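Putative modification methylase (Thermus thermophilus, PDB 2ZIG) probably methylates DNA, transferring a methyl group from S-adenosyl-L-methionine to the exocyclic N4 of cytosine as part of a restriction-modification system. Local coordinates at residues F220-A225 with L250-R255; I134-H139 with E166-L171. All blocks are in the same frame, centred on the assembly; numbering follows the deposited sequence.

Contact 1: F220-A225 with L250-R255; sequences FPLELA and LIAAAR
Two helices of the Rossmann-like methyltransferase domain meet here, the first turn of helix 222-232 against helix 248-255, and L222 reaches from the first to A252, I251 and R255 of the second. Its two methyls divide the work. CD2 presses on A252, 3.3 Å from CB, a tight fit, while CD1 lies 3.9 Å from I251 CG2 and 3.8 Å from R255 CD. The side chains of L222 and I251 cross at about a right angle, and CG2 of I251, anti to its backbone N, is the branch turned to L222. One turn on, A225 CB meets A252 CB at 3.4 Å; two alanines suit this place because a single methyl from each helix lets the backbones come within 5.7 Å, CA to CA. R255 offers L222 its aliphatic CD, while its NE forms a salt bridge with E226 and NH2 bonds to the carbonyl of E280. An alanine in place of L222 would probably open a gap beside A252 and take from I251 CG2 and R255 CD the leucine methyl they rest on. I251 also packs on helix 267-280, F220 touches T248, which binds S-adenosyl-L-methionine, and on the far side L224 reaches strand 129-137.

Contact 2: I134-H139 with E166-L171; sequences IIWHKH and EIEYIL
The ring of W136 and the carboxylate of E168 stand side by side, their planes 66° apart, with W136 CE3 3.7 Å from E168 CB. K138 CG lies 3.5 Å above one face of the indole, toward its rim, and NE1 bonds to the carbonyl of I208. The same K138 CG lies over one face of the H139 ring, which has E166 CA at its edge. The H137 imidazole is also met at its edge: NE2 donates to the anti lone pair of E166 OE1 over 2.8 Å. Ring and carboxylate are nearly coplanar, 21° apart, which would help fix the rotation of the imidazole. CG of H137 is anti to its backbone N (chi1 -162°), on the side from which NE2 can meet E166. K138, straight as far as CE and bent at its last torsion, crosses E168, with CE 3.0 Å from OE2; its NZ has a long, weak ion pair with E211.

Between these two sets of side chains the strands pair antiparallel. I134 and I170 exchange both backbone bonds, as do W136 and E168; beyond them, H139 N donates to E166 O at 3.1 Å. Branched residues suit such extended backbone: I135 CG2 meets I167 CG2 at 3.8 Å on the face shared with H137 and Y169, where I167 of the second subunit packs on I135. Q203 of that subunit bonds to E166 N. Strand 167-174 is the reversed strand between 129-137 and 91-97, as in the Rossmann-like class I methyltransferase sheet.

Contact 1 joins two helices and is mostly buried, whereas contact 2 pairs two sheet strands and runs from a buried isoleucine end to a more exposed, polar one. The chemistry follows: apolar carbons make contact 1, with a salt bridge from R255 to E226 at its rim, while contact 2 combines backbone bonds, a histidine-carboxylate bond and apolar packing. Their centres lie about 17 Å apart, yet they touch through W136, which receives P221 CD at 3.5 Å from its CH2 and L224 CD1 at 3.5 Å from its CD2. The start of helix 222-232 therefore has helix 248-255 along one side and the sheet on another. The second subunit touches contact 2 but not contact 1.

Contact 1: F220-A225 with L250-R255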
loop_
_atom_site.group_PDB
_atom_site.type_symbol
_atom_site.label_atom_id
_atom_site.label_comp_id
_atom_site.label_asym_id
_atom_site.label_seq_id
_atom_site.Cartn_x
_atom_site.Cartn_y
_atom_site.Cartn_z
ATOM N N PHE B 220 -8.097 15.718 3.772
ATOM C CA PHE B 220 -6.716 15.920 4.176
ATOM C C PHE B 220 -6.393 17.379 4.469
ATOM O O PHE B 220 -6.993 18.288 3.898
ATOM C CB PHE B 220 -5.746 15.330 3.135
ATOM C CG PHE B 220 -5.941 15.847 1.740
ATOM C CD1 PHE B 220 -5.542 17.132 1.392
ATOM C CD2 PHE B 220 -6.505 15.036 0.762
ATOM C CE1 PHE B 220 -5.702 17.605 0.085
ATOM C CE2 PHE B 220 -6.667 15.499 -0.544
ATOM C CZ PHE B 220 -6.266 16.786 -0.881
ATOM N N PRO B 221 -5.450 17.618 5.393
ATOM C CA PRO B 221 -5.027 18.961 5.789
ATOM C C PRO B 221 -4.426 19.758 4.639
ATOM O O PRO B 221 -3.847 19.195 3.700
ATOM C CB PRO B 221 -3.989 18.692 6.874
ATOM C CG PRO B 221 -4.438 17.404 7.457
ATOM C CD PRO B 221 -4.790 16.607 6.232
ATOM N N LEU B 222 -4.554 21.076 4.733
ATOM C CA LEU B 222 -4.011 21.964 3.725
ATOM C C LEU B 222 -2.499 21.708 3.641
ATOM O O LEU B 222 -1.930 21.606 2.554
ATOM C CB LEU B 222 -4.258 23.416 4.121
ATOM C CG LEU B 222 -4.483 24.462 3.028
ATOM C CD1 LEU B 222 -4.093 25.818 3.593
ATOM C CD2 LEU B 222 -3.659 24.157 1.789
ATOM N N GLU B 223 -1.858 21.592 4.798
ATOM C CA GLU B 223 -0.424 21.373 4.837
ATOM C C GLU B 223 0.040 20.180 4.011
ATOM O O GLU B 223 1.095 20.228 3.377
ATOM C CB GLU B 223 0.055 21.220 6.280
ATOM C CG GLU B 223 1.506 20.802 6.367
ATOM C CD GLU B 223 2.078 20.954 7.758
ATOM O OE1 GLU B 223 1.408 20.545 8.735
ATOM O OE2 GLU B 223 3.211 21.474 7.869
ATOM N N LEU B 224 -0.737 19.110 4.025
ATOM C CA LEU B 224 -0.390 17.920 3.259
ATOM C C LEU B 224 -0.486 18.245 1.763
ATOM O O LEU B 224 0.338 17.804 0.963
ATOM C CB LEU B 224 -1.334 16.777 3.632
ATOM C CG LEU B 224 -1.071 15.368 3.081
ATOM C CD1 LEU B 224 -1.845 14.360 3.895
ATOM C CD2 LEU B 224 -1.482 15.281 1.626
ATOM N N ALA B 225 -1.492 19.024 1.383
ATOM C CA ALA B 225 -1.639 19.389 -0.024
ATOM C C ALA B 225 -0.532 20.356 -0.448
ATOM O O ALA B 225 0.033 20.233 -1.539
ATOM C CB ALA B 225 -3.012 20.017 -0.270
ATOM N N LEU B 250 -7.047 23.232 -4.223
ATOM C CA LEU B 250 -7.066 24.485 -4.975
ATOM C C LEU B 250 -6.385 25.551 -4.120
ATOM O O LEU B 250 -5.587 26.336 -4.605
ATOM C CB LEU B 250 -8.516 24.904 -5.261
ATOM C CG LEU B 250 -9.310 24.304 -6.435
ATOM C CD1 LEU B 250 -8.721 22.998 -6.911
ATOM C CD2 LEU B 250 -10.756 24.125 -6.000
ATOM N N ILE B 251 -6.713 25.565 -2.835
ATOM C CA ILE B 251 -6.139 26.524 -1.897
ATOM C C ILE B 251 -4.628 26.346 -1.763
ATOM O O ILE B 251 -3.882 27.318 -1.827
ATOM C CB ILE B 251 -6.811 26.379 -0.523
ATOM C CG1 ILE B 251 -8.277 26.804 -0.642
ATOM C CG2 ILE B 251 -6.084 27.199 0.523
ATOM C CD1 ILE B 251 -9.078 26.590 0.630
ATOM N N ALA B 252 -4.187 25.101 -1.583
ATOM C CA ALA B 252 -2.767 24.790 -1.455
ATOM C C ALA B 252 -2.039 25.243 -2.715
ATOM O O ALA B 252 -0.959 25.810 -2.647
ATOM C CB ALA B 252 -2.566 23.293 -1.253
ATOM N N ALA B 253 -2.641 24.993 -3.866
ATOM C CA ALA B 253 -2.040 25.381 -5.139
ATOM C C ALA B 253 -1.880 26.901 -5.255
ATOM O O ALA B 253 -0.791 27.406 -5.529
ATOM C CB ALA B 253 -2.892 24.860 -6.286
ATOM N N ALA B 254 -2.965 27.629 -5.032
ATOM C CA ALA B 254 -2.929 29.081 -5.133
ATOM C C ALA B 254 -1.998 29.748 -4.121
ATOM O O ALA B 254 -1.340 30.740 -4.436
ATOM C CB ALA B 254 -4.329 29.640 -4.995
ATOM N N ARG B 255 -1.935 29.216 -2.906
ATOM C CA ARG B 255 -1.067 29.812 -1.890
ATOM C C ARG B 255 0.396 29.701 -2.288
ATOM O O ARG B 255 1.226 30.461 -1.802
ATOM C CB ARG B 255 -1.276 29.143 -0.533
ATOM C CG ARG B 255 -2.604 29.464 0.130
ATOM C CD ARG B 255 -2.838 28.527 1.302
ATOM N NE ARG B 255 -1.831 28.674 2.345
ATOM C CZ ARG B 255 -1.844 29.644 3.253
ATOM N NH1 ARG B 255 -0.891 29.718 4.178
ATOM N NH2 ARG B 255 -2.822 30.538 3.241
#

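Contact 2: I134-H139 with E166-L171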
loop_
_atom_site.group_PDB
_atom_site.type_symbol
_atom_site.label_atom_id
_atom_site.label_comp_id
_atom_site.label_asym_id
_atom_site.label_seq_id
_atom_site.Cartn_x
_atom_site.Cartn_y
_atom_site.Cartn_z
ATOM N N ILE B 134 3.750 7.408 -0.601
ATOM C CA ILE B 134 4.248 7.984 0.632
ATOM C C ILE B 134 3.192 7.566 1.665
ATOM O O ILE B 134 1.985 7.604 1.386
ATOM C CB ILE B 134 4.343 9.523 0.560
ATOM C CG1 ILE B 134 5.564 9.930 -0.277
ATOM C CG2 ILE B 134 4.453 10.107 1.971
ATOM C CD1 ILE B 134 5.676 11.433 -0.535
ATOM N N ILE B 135 3.655 7.134 2.834
ATOM C CA ILE B 135 2.767 6.704 3.894
ATOM C C ILE B 135 2.441 7.877 4.795
ATOM O O ILE B 135 3.323 8.456 5.413
ATOM C CB ILE B 135 3.399 5.600 4.774
ATOM C CG1 ILE B 135 3.721 4.371 3.924
ATOM C CG2 ILE B 135 2.431 5.224 5.919
ATOM C CD1 ILE B 135 2.569 3.927 3.037
ATOM N N TRP B 136 1.169 8.233 4.864
ATOM C CA TRP B 136 0.775 9.320 5.731
ATOM C C TRP B 136 0.379 8.752 7.083
ATOM O O TRP B 136 -0.713 8.203 7.231
ATOM C CB TRP B 136 -0.402 10.083 5.130
ATOM C CG TRP B 136 -0.937 11.154 6.038
ATOM C CD1 TRP B 136 -0.240 11.864 6.986
ATOM C CD2 TRP B 136 -2.269 11.677 6.045
ATOM N NE1 TRP B 136 -1.063 12.797 7.574
ATOM C CE2 TRP B 136 -2.312 12.702 7.016
ATOM C CE3 TRP B 136 -3.432 11.379 5.320
ATOM C CZ2 TRP B 136 -3.475 13.428 7.283
ATOM C CZ3 TRP B 136 -4.589 12.105 5.585
ATOM C CH2 TRP B 136 -4.599 13.116 6.559
ATOM N N HIS B 137 1.270 8.873 8.066
ATOM C CA HIS B 137 0.968 8.380 9.401
ATOM C C HIS B 137 0.075 9.443 10.014
ATOM O O HIS B 137 0.532 10.398 10.640
ATOM C CB HIS B 137 2.241 8.189 10.224
ATOM C CG HIS B 137 2.050 7.296 11.409
ATOM N ND1 HIS B 137 3.079 6.951 12.257
ATOM C CD2 HIS B 137 0.949 6.661 11.874
ATOM C CE1 HIS B 137 2.619 6.140 13.194
ATOM N NE2 HIS B 137 1.330 5.948 12.984
ATOM N N LYS B 138 -1.211 9.254 9.771
ATOM C CA LYS B 138 -2.285 10.137 10.191
ATOM C C LYS B 138 -2.440 10.181 11.703
ATOM O O LYS B 138 -2.341 11.243 12.314
ATOM C CB LYS B 138 -3.584 9.637 9.550
ATOM C CG LYS B 138 -4.663 10.665 9.275
ATOM C CD LYS B 138 -5.854 9.979 8.595
ATOM C CE LYS B 138 -6.988 10.945 8.268
ATOM N NZ LYS B 138 -7.617 11.564 9.472
ATOM N N HIS B 139 -2.680 9.016 12.294
ATOM C CA HIS B 139 -2.892 8.900 13.732
ATOM C C HIS B 139 -1.741 8.202 14.436
ATOM O O HIS B 139 -1.673 6.973 14.469
ATOM C CB HIS B 139 -4.192 8.136 13.997
ATOM C CG HIS B 139 -5.370 8.674 13.246
ATOM N ND1 HIS B 139 -6.090 7.917 12.344
ATOM C CD2 HIS B 139 -5.951 9.899 13.256
ATOM C CE1 HIS B 139 -7.062 8.650 11.832
ATOM N NE2 HIS B 139 -7.000 9.857 12.368
ATOM N N GLU B 166 -3.930 3.582 11.336
ATOM C CA GLU B 166 -3.179 4.787 11.656
ATOM C C GLU B 166 -2.689 5.483 10.394
ATOM O O GLU B 166 -2.119 6.564 10.475
ATOM C CB GLU B 166 -1.954 4.440 12.493
ATOM C CG GLU B 166 -2.251 3.787 13.813
ATOM C CD GLU B 166 -1.011 3.210 14.442
ATOM O OE1 GLU B 166 0.067 3.822 14.300
ATOM O OE2 GLU B 166 -1.109 2.147 15.088
ATOM N N ILE B 167 -2.914 4.881 9.232
ATOM C CA ILE B 167 -2.388 5.460 8.001
ATOM C C ILE B 167 -3.318 5.586 6.800
ATOM O O ILE B 167 -4.409 5.019 6.752
ATOM C CB ILE B 167 -1.173 4.634 7.500
ATOM C CG1 ILE B 167 -1.663 3.250 7.037
ATOM C CG2 ILE B 167 -0.129 4.477 8.623
ATOM C CD1 ILE B 167 -0.633 2.395 6.310
ATOM N N GLU B 168 -2.829 6.341 5.822
ATOM C CA GLU B 168 -3.479 6.522 4.538
ATOM C C GLU B 168 -2.332 6.452 3.540
ATOM O O GLU B 168 -1.174 6.659 3.904
ATOM C CB GLU B 168 -4.213 7.853 4.450
ATOM C CG GLU B 168 -5.568 7.790 5.115
ATOM C CD GLU B 168 -6.426 8.976 4.783
ATOM O OE1 GLU B 168 -6.365 9.438 3.623
ATOM O OE2 GLU B 168 -7.170 9.432 5.676
ATOM N N TYR B 169 -2.650 6.148 2.291
ATOM C CA TYR B 169 -1.629 5.991 1.272
ATOM C C TYR B 169 -1.618 7.135 0.270
ATOM O O TYR B 169 -2.660 7.544 -0.227
ATOM C CB TYR B 169 -1.860 4.674 0.525
ATOM C CG TYR B 169 -1.990 3.464 1.427
ATOM C CD1 TYR B 169 -0.888 2.665 1.725
ATOM C CD2 TYR B 169 -3.211 3.141 2.009
ATOM C CE1 TYR B 169 -1.004 1.562 2.592
ATOM C CE2 TYR B 169 -3.338 2.052 2.870
ATOM C CZ TYR B 169 -2.231 1.268 3.157
ATOM O OH TYR B 169 -2.368 0.194 4.011
ATOM N N ILE B 170 -0.437 7.663 -0.019
ATOM C CA ILE B 170 -0.357 8.731 -1.000
ATOM C C ILE B 170 0.240 8.088 -2.228
ATOM O O ILE B 170 1.449 7.952 -2.338
ATOM C CB ILE B 170 0.517 9.903 -0.520
ATOM C CG1 ILE B 170 -0.093 10.503 0.750
ATOM C CG2 ILE B 170 0.581 10.988 -1.605
ATOM C CD1 ILE B 170 0.730 11.634 1.359
ATOM N N LEU B 171 -0.643 7.660 -3.129
ATOM C CA LEU B 171 -0.256 7.001 -4.370
ATOM C C LEU B 171 0.342 7.978 -5.367
ATOM O O LEU B 171 -0.123 9.101 -5.505
ATOM C CB LEU B 171 -1.474 6.312 -4.980
ATOM C CG LEU B 171 -2.192 5.359 -4.015
ATOM C CD1 LEU B 171 -3.450 4.797 -4.667
ATOM C CD2 LEU B 171 -1.246 4.241 -3.628
#